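Local coordinates for protein cellulase CEL9M (Clostridium cellulolyticum, PDB 1IA6) that probably hydrolyses internal beta-1,4-glucosidic linkages of cellulose and related beta-glucans as a family 9 glycoside hydrolase that carries bound zinc and calcium, at residues 20-24 with 51-57; 15-19 with 29-33; 114-120 with 139-145; 67-71 with 101-105; 12-16 with 385-389. All coordinates share one frame; numbering follows the deposited sequence.

Interaction 1: 20-24 with 51-57. With ZN (zinc ion), chain C.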
# COMPACT_ATOMS: atom_id res chain seq x y z
N ASN A 20 3.98 -12.29 1.97
CA ASN A 20 4.56 -11.86 0.70
C ASN A 20 6.04 -11.51 0.74
O ASN A 20 6.60 -11.08 -0.27
CB ASN A 20 3.75 -10.69 0.14
CG ASN A 20 2.47 -11.14 -0.55
OD1 ASN A 20 1.87 -12.14 -0.15
ND2 ASN A 20 2.05 -10.41 -1.58
N LYS A 21 6.68 -11.70 1.89
CA LYS A 21 8.10 -11.40 1.99
C LYS A 21 8.90 -12.23 1.00
O LYS A 21 8.63 -13.41 0.80
CB LYS A 21 8.61 -11.61 3.42
CG LYS A 21 8.17 -10.49 4.35
CD LYS A 21 8.65 -10.67 5.77
CE LYS A 21 8.21 -9.48 6.63
NZ LYS A 21 8.53 -9.65 8.06
N CYS A 22 9.87 -11.58 0.37
CA CYS A 22 10.71 -12.22 -0.65
C CYS A 22 12.17 -12.14 -0.24
O CYS A 22 12.58 -11.21 0.47
CB CYS A 22 10.49 -11.48 -1.97
SG CYS A 22 11.31 -12.15 -3.43
N GLY A 23 12.97 -13.11 -0.67
CA GLY A 23 14.38 -13.08 -0.34
C GLY A 23 14.89 -14.18 0.58
O GLY A 23 14.11 -14.97 1.12
N PRO A 24 16.21 -14.24 0.78
CA PRO A 24 16.85 -15.24 1.64
C PRO A 24 16.37 -15.19 3.08
O PRO A 24 16.36 -16.21 3.77
CB PRO A 24 18.34 -14.90 1.53
CG PRO A 24 18.45 -14.30 0.16
CD PRO A 24 17.23 -13.42 0.10
N THR A 51 17.79 -8.69 -3.66
CA THR A 51 16.93 -9.59 -2.91
C THR A 51 16.19 -8.81 -1.82
O THR A 51 16.63 -7.73 -1.41
CB THR A 51 17.74 -10.72 -2.24
OG1 THR A 51 18.71 -10.16 -1.35
CG2 THR A 51 18.44 -11.56 -3.30
N GLY A 52 15.07 -9.36 -1.37
CA GLY A 52 14.29 -8.70 -0.34
C GLY A 52 13.02 -8.10 -0.92
O GLY A 52 12.63 -8.43 -2.04
N GLY A 53 12.38 -7.22 -0.16
CA GLY A 53 11.16 -6.62 -0.65
C GLY A 53 10.01 -7.59 -0.57
O GLY A 53 10.11 -8.63 0.09
N TYR A 54 8.91 -7.28 -1.26
CA TYR A 54 7.73 -8.12 -1.21
C TYR A 54 7.14 -8.50 -2.56
O TYR A 54 7.21 -7.73 -3.52
CB TYR A 54 6.61 -7.42 -0.44
CG TYR A 54 6.90 -7.12 1.02
CD1 TYR A 54 7.71 -6.05 1.39
CD2 TYR A 54 6.30 -7.88 2.03
CE1 TYR A 54 7.90 -5.73 2.74
CE2 TYR A 54 6.49 -7.58 3.36
CZ TYR A 54 7.29 -6.50 3.71
OH TYR A 54 7.44 -6.17 5.04
N HIS A 55 6.55 -9.69 -2.63
CA HIS A 55 5.87 -10.14 -3.83
C HIS A 55 4.68 -9.18 -3.89
O HIS A 55 4.11 -8.84 -2.85
CB HIS A 55 5.36 -11.57 -3.65
CG HIS A 55 6.45 -12.57 -3.43
ND1 HIS A 55 6.28 -13.69 -2.64
CD2 HIS A 55 7.72 -12.63 -3.89
CE1 HIS A 55 7.39 -14.39 -2.63
NE2 HIS A 55 8.28 -13.77 -3.39
N ASP A 56 4.29 -8.78 -5.09
CA ASP A 56 3.20 -7.82 -5.24
C ASP A 56 1.80 -8.23 -4.77
O ASP A 56 1.17 -7.51 -3.99
CB ASP A 56 3.10 -7.36 -6.69
CG ASP A 56 2.09 -6.24 -6.87
OD1 ASP A 56 2.32 -5.15 -6.32
OD2 ASP A 56 1.06 -6.45 -7.55
N ALA A 57 1.30 -9.36 -5.25
CA ALA A 57 -0.05 -9.76 -4.88
C ALA A 57 -0.13 -11.27 -4.66
O ALA A 57 0.35 -11.78 -3.65
CB ALA A 57 -1.03 -9.33 -5.98
ZN ZN C . 10.33 -14.21 -3.46
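Cys22 and His55 meet at a zinc ion, bound by Cys22 SG at 2.3 Å and by His55 NE2 at 2.1 Å. Followed outward, His55 CB and CG both lie near the carbonyl oxygen of Asn20, which sits over one face of the imidazole. ND1 passes the same oxygen, CE1 comes near the carbonyl of Lys21, CD2 approaches Cys22 CB, and NE2 ends on the metal. Cys22 reaches the zinc from the facing loop segment with SG anti to the backbone N (chi1 -175°). Cys38 and His39 complete this two-cysteine, two-histidine site, which ties together the long loop region between helix 6-15 and strand 62-63 of the family 9 module. The two segments run nearly antiparallel, and a single beta bridge pairs Lys21 with Tyr54. On its two sides His55 N donates to Asn20 O (2.7 Å, 170°) and Cys22 N to Gly53 O (3.0 Å). The amide of Asn20 uses ND2 twice: toward Ala57 O at 3.0 Å, on a lone pair in the carbonyl plane, and toward His55 O at 2.9 Å, well above that carbonyl's plane. Its OD1 bonds to His364. Lys21 runs alongside Tyr54, with Lys21 CG 3.5 Å from Tyr54 CE2. At the polar ends Lys21 NZ reaches Gln97 OE1 and a salt bridge with Asp18, and Tyr54 OH reaches Gln97 O.

Interaction 2: 15-19 with 29-33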
# COMPACT_ATOMS: atom_id res chain seq x y z
N ILE A 15 0.14 -8.53 9.98
CA ILE A 15 0.70 -9.87 9.83
C ILE A 15 0.66 -10.35 8.38
O ILE A 15 1.56 -11.07 7.93
CB ILE A 15 -0.05 -10.87 10.73
CG1 ILE A 15 0.48 -10.77 12.16
CG2 ILE A 15 0.07 -12.29 10.19
CD1 ILE A 15 -0.40 -11.47 13.20
N PHE A 16 -0.38 -9.95 7.66
CA PHE A 16 -0.53 -10.33 6.25
C PHE A 16 0.75 -10.18 5.43
O PHE A 16 1.09 -11.06 4.65
CB PHE A 16 -1.62 -9.49 5.59
CG PHE A 16 -1.59 -9.53 4.09
CD1 PHE A 16 -1.98 -10.67 3.40
CD2 PHE A 16 -1.11 -8.43 3.37
CE1 PHE A 16 -1.90 -10.72 2.01
CE2 PHE A 16 -1.03 -8.48 1.98
CZ PHE A 16 -1.42 -9.62 1.30
N PHE A 17 1.44 -9.07 5.61
CA PHE A 17 2.65 -8.81 4.84
C PHE A 17 3.72 -9.90 4.92
O PHE A 17 4.50 -10.06 3.99
CB PHE A 17 3.21 -7.44 5.23
CG PHE A 17 2.33 -6.30 4.79
CD1 PHE A 17 2.36 -5.85 3.47
CD2 PHE A 17 1.40 -5.75 5.66
CE1 PHE A 17 1.49 -4.86 3.03
CE2 PHE A 17 0.52 -4.75 5.24
CZ PHE A 17 0.56 -4.31 3.92
N ASP A 18 3.72 -10.65 6.02
CA ASP A 18 4.68 -11.75 6.18
C ASP A 18 4.50 -12.78 5.06
O ASP A 18 5.46 -13.45 4.66
CB ASP A 18 4.47 -12.45 7.54
CG ASP A 18 5.28 -11.83 8.66
OD1 ASP A 18 5.87 -10.75 8.45
OD2 ASP A 18 5.33 -12.42 9.76
N ALA A 19 3.28 -12.92 4.56
CA ALA A 19 3.01 -13.91 3.51
C ALA A 19 3.64 -13.56 2.17
O ALA A 19 3.82 -14.44 1.32
CB ALA A 19 1.50 -14.09 3.33
N ASN A 29 11.66 -14.53 11.42
CA ASN A 29 10.66 -13.84 12.22
C ASN A 29 9.34 -13.72 11.45
O ASN A 29 8.64 -12.71 11.54
CB ASN A 29 11.18 -12.45 12.62
CG ASN A 29 10.44 -11.86 13.81
OD1 ASN A 29 11.01 -11.09 14.59
ND2 ASN A 29 9.17 -12.21 13.96
N ASN A 30 9.03 -14.76 10.69
CA ASN A 30 7.80 -14.80 9.89
C ASN A 30 6.77 -15.62 10.66
O ASN A 30 7.08 -16.72 11.13
CB ASN A 30 8.10 -15.47 8.54
CG ASN A 30 7.01 -15.25 7.52
OD1 ASN A 30 5.85 -15.58 7.75
ND2 ASN A 30 7.38 -14.69 6.37
N VAL A 31 5.55 -15.10 10.80
CA VAL A 31 4.51 -15.81 11.55
C VAL A 31 3.99 -17.05 10.83
O VAL A 31 3.42 -17.93 11.47
CB VAL A 31 3.30 -14.89 11.84
CG1 VAL A 31 3.75 -13.68 12.64
CG2 VAL A 31 2.63 -14.48 10.54
N PHE A 32 4.18 -17.11 9.52
CA PHE A 32 3.71 -18.25 8.75
C PHE A 32 4.82 -19.29 8.59
O PHE A 32 5.85 -19.02 7.97
CB PHE A 32 3.23 -17.79 7.37
CG PHE A 32 2.13 -16.76 7.43
CD1 PHE A 32 0.90 -17.08 8.00
CD2 PHE A 32 2.32 -15.49 6.92
CE1 PHE A 32 -0.13 -16.14 8.06
CE2 PHE A 32 1.30 -14.53 6.97
CZ PHE A 32 0.07 -14.86 7.54
N ASP A 33 4.60 -20.48 9.14
CA ASP A 33 5.60 -21.53 9.04
C ASP A 33 5.72 -22.08 7.63
O ASP A 33 6.67 -22.79 7.31
CB ASP A 33 5.30 -22.66 10.03
CG ASP A 33 3.91 -23.23 9.87
OD1 ASP A 33 3.52 -23.54 8.72
OD2 ASP A 33 3.20 -23.39 10.89
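The Phe32 ring packs its edge against 15-19: Val31 CG2 lies over the centre of one face, 3.6 Å above the plane, while the rim meets the backbone of the other segment. Ala19 N stands at the edge, 3.5 Å from Phe32 CE2, with Phe16 O also near the ring plane. Ile15 CG2 touches Phe32 CZ, and Ala19 CB packs on CE2 at 3.7 Å. The Asn30 and Asp18 side chains run past each other in opposite directions, amide and carboxylate planes 44° apart. Its CG swung opposite the backbone N (chi1 -165°), Asn30 sends ND2 to Asp18 O at 2.9 Å and also to Ala26 O, and OD1 folds back onto Phe32 N, 2.9 Å away, on a lone pair in the carbonyl plane. That bond makes an Asx turn in the loop facing the chain that leaves helix 6-15. Asp18 OD2 accepts from Val31 N at 2.9 Å on its anti side, somewhat out of the carboxylate plane. The same oxygen forms a salt bridge with Lys93 of helix 91-107, and OD1 has Lys21 and Gln97 as partners; these donors probably stabilise the carboxylate as an anion. Ile15 CG2 and Val31 CG2 are pressed together at 3.4 Å.

Interaction 3: 114-120 with 139-145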
# COMPACT_ATOMS: atom_id res chain seq x y z
N THR A 114 20.87 6.06 -9.76
CA THR A 114 20.29 4.82 -10.27
C THR A 114 19.34 4.18 -9.28
O THR A 114 19.60 4.17 -8.08
CB THR A 114 21.39 3.80 -10.60
OG1 THR A 114 22.36 4.40 -11.46
CG2 THR A 114 20.78 2.58 -11.30
N PHE A 115 18.23 3.65 -9.78
CA PHE A 115 17.26 2.98 -8.93
C PHE A 115 16.54 1.88 -9.70
O PHE A 115 15.80 2.16 -10.64
CB PHE A 115 16.21 3.96 -8.40
CG PHE A 115 15.26 3.34 -7.42
CD1 PHE A 115 15.71 2.92 -6.17
CD2 PHE A 115 13.92 3.14 -7.75
CE1 PHE A 115 14.84 2.31 -5.26
CE2 PHE A 115 13.05 2.53 -6.85
CZ PHE A 115 13.51 2.11 -5.60
N TYR A 116 16.78 0.64 -9.29
CA TYR A 116 16.14 -0.52 -9.90
C TYR A 116 14.76 -0.63 -9.27
O TYR A 116 14.65 -0.54 -8.04
CB TYR A 116 16.95 -1.78 -9.61
CG TYR A 116 18.24 -1.83 -10.39
CD1 TYR A 116 18.25 -2.26 -11.72
CD2 TYR A 116 19.44 -1.42 -9.82
CE1 TYR A 116 19.43 -2.27 -12.46
CE2 TYR A 116 20.63 -1.42 -10.56
CZ TYR A 116 20.61 -1.85 -11.88
OH TYR A 116 21.77 -1.86 -12.62
N TYR A 117 13.72 -0.81 -10.08
CA TYR A 117 12.38 -0.87 -9.50
C TYR A 117 11.46 -2.01 -9.90
O TYR A 117 10.29 -2.03 -9.50
CB TYR A 117 11.68 0.48 -9.70
CG TYR A 117 11.43 0.90 -11.13
CD1 TYR A 117 10.38 0.36 -11.87
CD2 TYR A 117 12.20 1.91 -11.72
CE1 TYR A 117 10.10 0.81 -13.16
CE2 TYR A 117 11.93 2.37 -13.00
CZ TYR A 117 10.87 1.82 -13.72
OH TYR A 117 10.58 2.29 -14.98
N GLN A 118 11.95 -2.97 -10.68
CA GLN A 118 11.12 -4.12 -11.00
C GLN A 118 11.98 -5.36 -11.18
O GLN A 118 12.92 -5.37 -11.98
CB GLN A 118 10.25 -3.93 -12.25
CG GLN A 118 9.29 -5.13 -12.41
CD GLN A 118 8.27 -5.00 -13.53
OE1 GLN A 118 7.67 -3.94 -13.71
NE2 GLN A 118 8.06 -6.08 -14.27
N VAL A 119 11.66 -6.39 -10.41
CA VAL A 119 12.36 -7.66 -10.49
C VAL A 119 11.31 -8.68 -10.88
O VAL A 119 10.30 -8.84 -10.18
CB VAL A 119 12.98 -8.04 -9.14
CG1 VAL A 119 13.53 -9.47 -9.19
CG2 VAL A 119 14.09 -7.07 -8.79
N GLY A 120 11.54 -9.35 -12.00
CA GLY A 120 10.60 -10.34 -12.50
C GLY A 120 9.86 -9.79 -13.71
O GLY A 120 9.82 -8.58 -13.94
N ARG A 139 15.22 -14.42 -12.72
CA ARG A 139 14.27 -13.32 -12.84
C ARG A 139 15.05 -12.12 -13.34
O ARG A 139 16.14 -11.82 -12.84
CB ARG A 139 13.66 -12.98 -11.48
CG ARG A 139 12.31 -13.62 -11.23
CD ARG A 139 12.27 -14.27 -9.87
NE ARG A 139 12.35 -13.32 -8.76
CZ ARG A 139 11.30 -12.73 -8.20
NH1 ARG A 139 10.08 -12.97 -8.66
NH2 ARG A 139 11.47 -11.92 -7.16
N PRO A 140 14.51 -11.41 -14.33
CA PRO A 140 15.21 -10.24 -14.86
C PRO A 140 14.98 -8.98 -14.04
O PRO A 140 13.88 -8.76 -13.51
CB PRO A 140 14.63 -10.10 -16.26
CG PRO A 140 13.19 -10.50 -16.04
CD PRO A 140 13.33 -11.73 -15.16
N SER A 141 16.02 -8.17 -13.91
CA SER A 141 15.91 -6.89 -13.22
C SER A 141 15.47 -6.05 -14.42
O SER A 141 16.26 -5.35 -15.04
CB SER A 141 17.27 -6.46 -12.69
OG SER A 141 17.79 -7.44 -11.81
N LEU A 142 14.18 -6.17 -14.73
CA LEU A 142 13.58 -5.54 -15.90
C LEU A 142 13.66 -4.04 -16.11
O LEU A 142 13.98 -3.59 -17.21
CB LEU A 142 12.11 -5.99 -16.00
CG LEU A 142 11.49 -5.93 -17.39
CD1 LEU A 142 12.30 -6.79 -18.35
CD2 LEU A 142 10.05 -6.41 -17.33
N TYR A 143 13.36 -3.26 -15.07
CA TYR A 143 13.39 -1.80 -15.20
C TYR A 143 14.22 -1.09 -14.15
O TYR A 143 14.35 -1.54 -13.01
CB TYR A 143 11.97 -1.24 -15.15
CG TYR A 143 11.00 -1.79 -16.17
CD1 TYR A 143 11.21 -1.62 -17.53
CD2 TYR A 143 9.85 -2.46 -15.76
CE1 TYR A 143 10.30 -2.09 -18.47
CE2 TYR A 143 8.93 -2.95 -16.69
CZ TYR A 143 9.16 -2.76 -18.04
OH TYR A 143 8.26 -3.23 -18.97
N LYS A 144 14.78 0.05 -14.54
CA LYS A 144 15.57 0.87 -13.64
C LYS A 144 15.43 2.31 -14.09
O LYS A 144 15.22 2.59 -15.27
CB LYS A 144 17.05 0.46 -13.69
CG LYS A 144 17.76 0.80 -14.99
CD LYS A 144 19.25 0.52 -14.89
CE LYS A 144 19.95 0.82 -16.19
NZ LYS A 144 21.40 0.48 -16.11
N ALA A 145 15.53 3.23 -13.14
CA ALA A 145 15.45 4.64 -13.43
C ALA A 145 16.86 5.21 -13.36
O ALA A 145 17.65 4.81 -12.51
CB ALA A 145 14.55 5.33 -12.41
O HOH W 1 12.33 3.94 -15.96
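Strands 115-119 and 143-145 run antiparallel at 149°, with Phe115 and Ala145 as a hydrogen-bonded pair and Tyr116 and Lys144 as a non-hydrogen-bonded one. Ala145 N donates to Phe115 O at 2.7 Å, Phe115 N donates back to Ala145 O, and Tyr117 N reaches Tyr143 O at 3.1 Å. Tyr116 and Lys144 share one face of the sheet: their side chains lie side by side, Lys144 CB 3.6 Å from Tyr116 CD1 and CD near CE1. Tyr117 takes the rarer first torsion that places CG between the backbone N and the carbonyl carbon (chi1 63°), which swings its ring across the neighbouring strand. One face thus lies over Tyr143 CB and Lys144 N, with CE1 3.4 Å from Tyr143 CB, while Ala145 CB is at the edge. Tyr117 OH is bound by Asn199 N and by a water 2.6 Å from Tyr117 OH, which donates to Lys144 O. The two strands belong to a small three-stranded antiparallel sheet, with 115-119 between 62-63 and 143-145, set beside helix 152-169 of the largely helical module. Gln118 brings its amide to the rim of the Tyr143 ring, OE1 3.3 Å from CD2 in the ring plane, the two planes 83° apart; NE2 bonds to Gly120 O and to Gln201. Farther along, Gly120 N meets Pro140 O at 2.8 Å in an almost straight bond. Arg139 bends at chi2 and chi3 and lays NH2 3.8 Å from Val119 CG1, its guanidinium also salt-bridged to Asp42 and touching the zinc ligand His39.

Interaction 4: 67-71 with 101-105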
# COMPACT_ATOMS: atom_id res chain seq x y z
N GLN A 67 4.87 -1.15 -4.80
CA GLN A 67 5.79 -1.46 -3.70
C GLN A 67 6.06 -0.18 -2.92
O GLN A 67 5.98 -0.16 -1.69
CB GLN A 67 7.10 -2.03 -4.25
CG GLN A 67 8.07 -2.56 -3.19
CD GLN A 67 7.97 -4.07 -2.95
OE1 GLN A 67 8.71 -4.63 -2.15
NE2 GLN A 67 7.05 -4.73 -3.65
N GLY A 68 6.35 0.90 -3.64
CA GLY A 68 6.62 2.18 -3.00
C GLY A 68 5.39 2.79 -2.34
O GLY A 68 5.46 3.31 -1.23
N TYR A 69 4.27 2.74 -3.04
CA TYR A 69 3.00 3.26 -2.52
C TYR A 69 2.66 2.57 -1.20
O TYR A 69 2.34 3.22 -0.21
CB TYR A 69 1.87 2.99 -3.53
CG TYR A 69 0.48 3.14 -2.95
CD1 TYR A 69 -0.12 4.39 -2.84
CD2 TYR A 69 -0.23 2.02 -2.50
CE1 TYR A 69 -1.40 4.53 -2.30
CE2 TYR A 69 -1.51 2.15 -1.96
CZ TYR A 69 -2.08 3.41 -1.86
OH TYR A 69 -3.34 3.56 -1.31
N SER A 70 2.73 1.24 -1.20
CA SER A 70 2.40 0.47 -0.00
C SER A 70 3.29 0.85 1.18
O SER A 70 2.80 1.04 2.29
CB SER A 70 2.51 -1.02 -0.30
OG SER A 70 1.51 -1.40 -1.24
N ALA A 71 4.60 0.96 0.93
CA ALA A 71 5.53 1.33 1.99
C ALA A 71 5.23 2.73 2.51
O ALA A 71 5.34 2.99 3.71
CB ALA A 71 6.97 1.26 1.47
N PHE A 101 10.84 -3.26 3.79
CA PHE A 101 10.63 -2.48 2.57
C PHE A 101 11.84 -1.58 2.33
O PHE A 101 12.44 -1.59 1.26
CB PHE A 101 9.41 -1.55 2.68
CG PHE A 101 8.10 -2.16 2.27
CD1 PHE A 101 7.82 -2.42 0.93
CD2 PHE A 101 7.12 -2.43 3.21
CE1 PHE A 101 6.58 -2.92 0.53
CE2 PHE A 101 5.87 -2.93 2.84
CZ PHE A 101 5.61 -3.17 1.49
N THR A 102 12.18 -0.78 3.33
CA THR A 102 13.28 0.16 3.16
C THR A 102 14.65 -0.46 2.91
O THR A 102 15.44 0.10 2.15
CB THR A 102 13.35 1.17 4.33
OG1 THR A 102 13.55 0.48 5.57
CG2 THR A 102 12.04 1.96 4.41
N ASP A 103 14.93 -1.62 3.50
CA ASP A 103 16.21 -2.28 3.27
C ASP A 103 16.33 -2.58 1.77
O ASP A 103 17.41 -2.46 1.18
CB ASP A 103 16.31 -3.60 4.04
CG ASP A 103 16.68 -3.41 5.50
OD1 ASP A 103 17.07 -2.28 5.88
OD2 ASP A 103 16.59 -4.39 6.25
N TYR A 104 15.21 -2.97 1.18
CA TYR A 104 15.15 -3.29 -0.24
C TYR A 104 15.35 -2.04 -1.10
O TYR A 104 16.09 -2.06 -2.07
CB TYR A 104 13.81 -3.98 -0.54
CG TYR A 104 13.49 -4.20 -2.01
CD1 TYR A 104 14.32 -4.97 -2.82
CD2 TYR A 104 12.33 -3.66 -2.57
CE1 TYR A 104 14.00 -5.20 -4.16
CE2 TYR A 104 12.01 -3.88 -3.90
CZ TYR A 104 12.84 -4.65 -4.69
OH TYR A 104 12.51 -4.87 -6.02
N PHE A 105 14.69 -0.94 -0.73
CA PHE A 105 14.84 0.29 -1.49
C PHE A 105 16.29 0.78 -1.49
O PHE A 105 16.80 1.25 -2.51
CB PHE A 105 13.93 1.39 -0.93
CG PHE A 105 12.47 1.06 -0.96
CD1 PHE A 105 11.94 0.27 -1.98
CD2 PHE A 105 11.62 1.55 0.02
CE1 PHE A 105 10.58 -0.03 -2.01
CE2 PHE A 105 10.25 1.26 -0.01
CZ PHE A 105 9.73 0.46 -1.02
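Gln67 CG stands opposite its backbone N, and a bend at chi2 (96°) then turns the amide toward 101-105 of helix 91-107; the side chain crosses Phe101 and Phe105 obliquely and Tyr104 at about a right angle. Its CG meets the edge of the Phe105 ring, 3.8 Å from CE1, and OE1 approaches Tyr104 CD2 at the same separation of 3.8 Å. The amide is steeply turned to all three rings. Phe101 points its ring at segment 67-71 of helix 64-80, and Ala71 CB sits over one face in a CH-pi contact, 4.0 Å from the centroid and 22° off the normal. The same methyl touches the Phe105 edge, CB to CE2 3.6 Å, so Ala71 is held between a ring face and a ring edge. The two short segments lie 11.0 Å apart at their axes and cross at -139°, a separation spanned by the large aromatic side chains. Helix 413-429 touches Gln67 and Ser70, and helix 152-169 touches Ala71 and Phe105, which places the contact among the packed helices of the alpha-barrel. All seven touching residues are buried, and the amide oxygen set among the rings is satisfied by Tyr54 N, which links loop 51-57 to this helix pair.

Interaction 5: 12-16 with 385-389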
# COMPACT_ATOMS: atom_id res chain seq x y z
N ASP A 12 -3.91 -8.50 12.60
CA ASP A 12 -3.98 -9.39 11.45
C ASP A 12 -3.57 -8.70 10.15
O ASP A 12 -2.83 -9.28 9.36
CB ASP A 12 -5.39 -9.95 11.27
CG ASP A 12 -5.80 -10.92 12.36
OD1 ASP A 12 -4.91 -11.48 13.04
OD2 ASP A 12 -7.01 -11.14 12.52
N SER A 13 -4.04 -7.48 9.93
CA SER A 13 -3.74 -6.75 8.70
C SER A 13 -2.24 -6.48 8.53
O SER A 13 -1.75 -6.37 7.40
CB SER A 13 -4.53 -5.43 8.65
OG SER A 13 -4.10 -4.52 9.65
N ILE A 14 -1.52 -6.38 9.64
CA ILE A 14 -0.08 -6.15 9.60
C ILE A 14 0.63 -7.47 9.34
O ILE A 14 1.59 -7.54 8.58
CB ILE A 14 0.42 -5.56 10.93
CG1 ILE A 14 -0.20 -4.19 11.16
CG2 ILE A 14 1.95 -5.49 10.92
CD1 ILE A 14 -0.01 -3.66 12.57
N ILE A 15 0.14 -8.53 9.98
CA ILE A 15 0.70 -9.87 9.83
C ILE A 15 0.66 -10.35 8.38
O ILE A 15 1.56 -11.07 7.93
CB ILE A 15 -0.05 -10.87 10.73
CG1 ILE A 15 0.48 -10.77 12.16
CG2 ILE A 15 0.07 -12.29 10.19
CD1 ILE A 15 -0.40 -11.47 13.20
N PHE A 16 -0.38 -9.95 7.66
CA PHE A 16 -0.53 -10.33 6.25
C PHE A 16 0.75 -10.18 5.43
O PHE A 16 1.09 -11.06 4.65
CB PHE A 16 -1.62 -9.49 5.59
CG PHE A 16 -1.59 -9.53 4.09
CD1 PHE A 16 -1.98 -10.67 3.40
CD2 PHE A 16 -1.11 -8.43 3.37
CE1 PHE A 16 -1.90 -10.72 2.01
CE2 PHE A 16 -1.03 -8.48 1.98
CZ PHE A 16 -1.42 -9.62 1.30
N LEU A 385 -4.32 -17.47 5.05
CA LEU A 385 -3.68 -16.19 4.73
C LEU A 385 -4.21 -15.09 5.65
O LEU A 385 -4.91 -14.18 5.23
CB LEU A 385 -3.95 -15.84 3.26
CG LEU A 385 -3.27 -14.62 2.64
CD1 LEU A 385 -1.76 -14.78 2.71
CD2 LEU A 385 -3.71 -14.48 1.19
N THR A 386 -3.86 -15.20 6.93
CA THR A 386 -4.30 -14.26 7.95
C THR A 386 -4.09 -12.78 7.62
O THR A 386 -3.00 -12.37 7.24
CB THR A 386 -3.59 -14.56 9.28
OG1 THR A 386 -3.82 -15.93 9.65
CG2 THR A 386 -4.10 -13.64 10.39
N GLY A 387 -5.16 -12.00 7.76
CA GLY A 387 -5.10 -10.56 7.53
C GLY A 387 -5.30 -10.02 6.13
O GLY A 387 -5.36 -8.80 5.95
N ALA A 388 -5.41 -10.89 5.13
CA ALA A 388 -5.58 -10.42 3.76
C ALA A 388 -6.96 -9.85 3.47
O ALA A 388 -7.98 -10.46 3.80
CB ALA A 388 -5.28 -11.56 2.78
N LEU A 389 -6.99 -8.67 2.86
CA LEU A 389 -8.24 -8.04 2.47
C LEU A 389 -8.49 -8.52 1.04
O LEU A 389 -7.66 -8.31 0.15
CB LEU A 389 -8.10 -6.51 2.48
CG LEU A 389 -9.33 -5.71 2.02
CD1 LEU A 389 -10.47 -5.86 3.02
CD2 LEU A 389 -8.96 -4.25 1.87
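Gly387 fits against helix 6-15 near Asp12, its CA 3.2 Å from Asp12 O in a CA-H...O contact with an angle of 152° at the hydrogen. This is the close side. Gly387, with positive phi, is the third residue of a type II turn from Leu385 to Ala388. Asp12 O also accepts the helical bond from Phe16 N, so the carbonyl serves both its own helix and the turn. The first torsion of Phe16 (chi1 163°) turns CG away from the backbone N and carries the ring across the turn: Ala388 CB meets CD1 at 3.5 Å, Gly387 C lies by CB, and Thr386 O stands near the ring plane, 3.4 Å from Phe16 CA. The looser side is formed by Thr386, which is partly exposed. Its CG2 approaches Asp12 OD1 at 3.5 Å and comes no nearer to Ile15 CG2 than 4.4 Å; Ile15 is itself partly exposed. Leu385, although buried, touches Phe16 more loosely than Ala388 does, CD1 to CE1 4.1 Å. Asn416 of helix 413-429 joins both segments, donating from ND2 to Ser13 O and Gly387 O, while its OD1 accepts from Leu389 N. Across the two segments the polar traffic is limited to CA-H...O contacts, so the loop 385-389 is positioned on the N-terminal helix mainly by close fit and apolar side chains, while conventional hydrogen bonds come from outside: Asn416 bonds to both segments, and Ile352 pairs with the backbone of Gly387 and Ala388.

Interactions 5, 2 and 1 follow one another along the chain leaving helix 6-15: 5 and 2 share Ile15 and Phe16, with centres about 9 Å apart, and Ala19 packs on Leu385 between them. Interactions 1 and 2 interlock, their segments alternating in sequence, with centres about 11 Å apart. Interaction 1 adjoins interaction 4, where Tyr54 meets Gln67 and Phe101, and interaction 3, where Cys22 touches Arg139. Helix 91-107 runs from interaction 4 on to strand 115-119 of interaction 3. Interaction 5 spans nearly the whole sequence and encloses interactions 1, 3 and 4; the zinc site thus lies among the N-terminal loops, the small sheet and the helical barrel.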